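Local coordinates for protein iron superoxide dismutase (Trypanosoma cruzi, PDB 2GPC) that probably catalyses the dismutation of superoxide to molecular oxygen and hydrogen peroxide at a single iron centre, at residues G92-E97 with N189-L194. Residues are numbered along the deposited sequence; the frame is centred on the assembly and turned at random.
Sequences GKVADE and NVERQL
Val94 drives its branched end against the backbone of the helix that carries Val190 and Glu191, and here the packing is tight. With CG1 anti to the backbone N (chi1 171°), its two methyls are shared between neighbours, and CG2 lies 3.5 Å from Glu191 CA and close to Glu191 CB as well. Val94 and Glu191 are also where the two backbones come nearest, CA to CA 5.8 Å. The other methyl, CG1, meets Val190 CG1 at 4.0 Å, the two valine side chains crossing at about a right angle. Leu194 extends the apolar patch: its CD1 touches the same CG2 of Val94 and also rests on the aliphatic CG of Lys93. In the C-terminal alpha/beta domain of iron/manganese superoxide dismutases, this joins the first helix of the domain, 92-102, to the last, 187-193, and the C-terminal residue that follows it, with the three-stranded antiparallel sheet lying between them in sequence; Val190 and Leu194 also lean on Leu156 of strand 153-160. Toward solvent the contact is looser and polar. No direct hydrogen bond spans the two segments; instead, one water accepts from Lys93 N and donates to Glu191 OE2 at 2.7 Å, bridging the Lys93 backbone to the carboxylate of Glu191. Beside Leu194, whose tip faces that of Glu97 with CD1 3.7 Å from OE2, charges gather: Lys93 NZ reaches Glu97 OE2 at 3.0 Å, coming from 43° above the carboxylate plane, while Lys129 pairs with Glu97 OE1 and Lys154 forms a salt bridge with the chain-terminal carboxylate of Leu194.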
loop_
_atom_site.group_PDB
_atom_site.type_symbol
_atom_site.label_atom_id
_atom_site.label_comp_id
_atom_site.label_asym_id
_atom_site.label_seq_id
_atom_site.Cartn_x
_atom_site.Cartn_y
_atom_site.Cartn_z
ATOM N N GLY A 92 -6.792 -22.734 26.644
ATOM C CA GLY A 92 -6.156 -22.197 27.832
ATOM C C GLY A 92 -6.401 -20.715 28.040
ATOM O O GLY A 92 -7.506 -20.229 27.783
ATOM N N LYS A 93 -5.369 -20.003 28.487
ATOM C CA LYS A 93 -5.482 -18.599 28.882
ATOM C C LYS A 93 -5.807 -17.677 27.714
ATOM O O LYS A 93 -6.570 -16.728 27.867
ATOM C CB LYS A 93 -4.196 -18.133 29.568
ATOM C CG LYS A 93 -4.348 -16.863 30.400
ATOM C CD LYS A 93 -5.241 -17.073 31.639
ATOM C CE LYS A 93 -5.015 -15.990 32.702
ATOM N NZ LYS A 93 -5.635 -14.672 32.340
ATOM N N VAL A 94 -5.228 -17.956 26.550
ATOM C CA VAL A 94 -5.538 -17.180 25.350
ATOM C C VAL A 94 -7.036 -17.292 25.001
ATOM O O VAL A 94 -7.687 -16.282 24.718
ATOM C CB VAL A 94 -4.669 -17.612 24.156
ATOM C CG1 VAL A 94 -5.157 -16.962 22.861
ATOM C CG2 VAL A 94 -3.224 -17.228 24.406
ATOM N N ALA A 95 -7.570 -18.513 25.023
ATOM C CA ALA A 95 -8.994 -18.725 24.795
ATOM C C ALA A 95 -9.805 -17.947 25.825
ATOM O O ALA A 95 -10.746 -17.245 25.460
ATOM C CB ALA A 95 -9.353 -20.205 24.850
ATOM N N ASP A 96 -9.430 -18.057 27.100
ATOM C CA ASP A 96 -10.158 -17.392 28.180
ATOM C C ASP A 96 -10.235 -15.885 27.946
ATOM O O ASP A 96 -11.297 -15.276 28.098
ATOM C CB ASP A 96 -9.484 -17.615 29.545
ATOM C CG ASP A 96 -9.589 -19.048 30.053
ATOM O OD1 ASP A 96 -10.414 -19.845 29.552
ATOM O OD2 ASP A 96 -8.857 -19.457 30.979
ATOM N N GLU A 97 -9.094 -15.284 27.607
ATOM C CA GLU A 97 -9.000 -13.832 27.465
ATOM C C GLU A 97 -9.756 -13.374 26.212
ATOM O O GLU A 97 -10.431 -12.356 26.239
ATOM C CB GLU A 97 -7.525 -13.375 27.473
ATOM C CG GLU A 97 -6.833 -13.669 28.814
ATOM C CD GLU A 97 -5.716 -12.707 29.192
ATOM O OE1 GLU A 97 -5.744 -11.521 28.807
ATOM O OE2 GLU A 97 -4.802 -13.142 29.920
ATOM N N ASN A 189 2.784 -18.273 20.405
ATOM C CA ASN A 189 3.379 -16.941 20.495
ATOM C C ASN A 189 2.455 -15.927 21.154
ATOM O O ASN A 189 2.898 -15.129 21.971
ATOM C CB ASN A 189 3.812 -16.420 19.127
ATOM C CG ASN A 189 4.778 -15.252 19.234
ATOM O OD1 ASN A 189 4.453 -14.118 18.864
ATOM N ND2 ASN A 189 5.974 -15.526 19.729
ATOM N N VAL A 190 1.170 -15.974 20.816
ATOM C CA VAL A 190 0.182 -15.099 21.436
ATOM C C VAL A 190 0.192 -15.290 22.964
ATOM O O VAL A 190 0.226 -14.316 23.716
ATOM C CB VAL A 190 -1.245 -15.339 20.862
ATOM C CG1 VAL A 190 -2.279 -14.464 21.563
ATOM C CG2 VAL A 190 -1.274 -15.089 19.351
ATOM N N GLU A 191 0.196 -16.540 23.409
ATOM C CA GLU A 191 0.215 -16.841 24.834
ATOM C C GLU A 191 1.450 -16.252 25.518
ATOM O O GLU A 191 1.346 -15.729 26.613
ATOM C CB GLU A 191 0.166 -18.347 25.070
ATOM C CG GLU A 191 0.024 -18.724 26.535
ATOM C CD GLU A 191 -0.207 -20.208 26.747
ATOM O OE1 GLU A 191 -0.309 -20.957 25.759
ATOM O OE2 GLU A 191 -0.280 -20.635 27.920
ATOM N N ARG A 192 2.603 -16.333 24.858
ATOM C CA ARG A 192 3.854 -15.757 25.370
ATOM C C ARG A 192 3.817 -14.237 25.558
ATOM O O ARG A 192 4.528 -13.696 26.408
ATOM C CB ARG A 192 5.008 -16.098 24.425
ATOM C CG ARG A 192 5.563 -17.514 24.594
ATOM C CD ARG A 192 6.853 -17.757 23.800
ATOM N NE ARG A 192 6.615 -17.767 22.354
ATOM C CZ ARG A 192 6.487 -18.863 21.592
ATOM N NH1 ARG A 192 6.574 -20.087 22.104
ATOM N NH2 ARG A 192 6.278 -18.731 20.287
ATOM N N GLN A 193 3.016 -13.552 24.750
ATOM C CA GLN A 193 2.897 -12.090 24.822
ATOM C C GLN A 193 1.900 -11.570 25.867
ATOM O O GLN A 193 1.887 -10.371 26.144
ATOM C CB GLN A 193 2.474 -11.519 23.464
ATOM C CG GLN A 193 3.281 -11.996 22.271
ATOM C CD GLN A 193 4.770 -11.914 22.483
ATOM O OE1 GLN A 193 5.281 -10.873 22.897
ATOM N NE2 GLN A 193 5.479 -13.007 22.185
ATOM N N LEU A 194 1.039 -12.440 26.392
ATOM C CA LEU A 194 -0.010 -12.030 27.339
ATOM C C LEU A 194 0.544 -11.318 28.568
ATOM O O LEU A 194 1.559 -11.750 29.123
ATOM C CB LEU A 194 -0.825 -13.231 27.818
ATOM C CG LEU A 194 -1.880 -13.806 26.883
ATOM C CD1 LEU A 194 -2.571 -14.963 27.561
ATOM C CD2 LEU A 194 -2.889 -12.744 26.474
ATOM O OXT LEU A 194 -0.070 -10.327 28.984
HETATM O O HOH W 1 -2.629 -21.606 28.709
#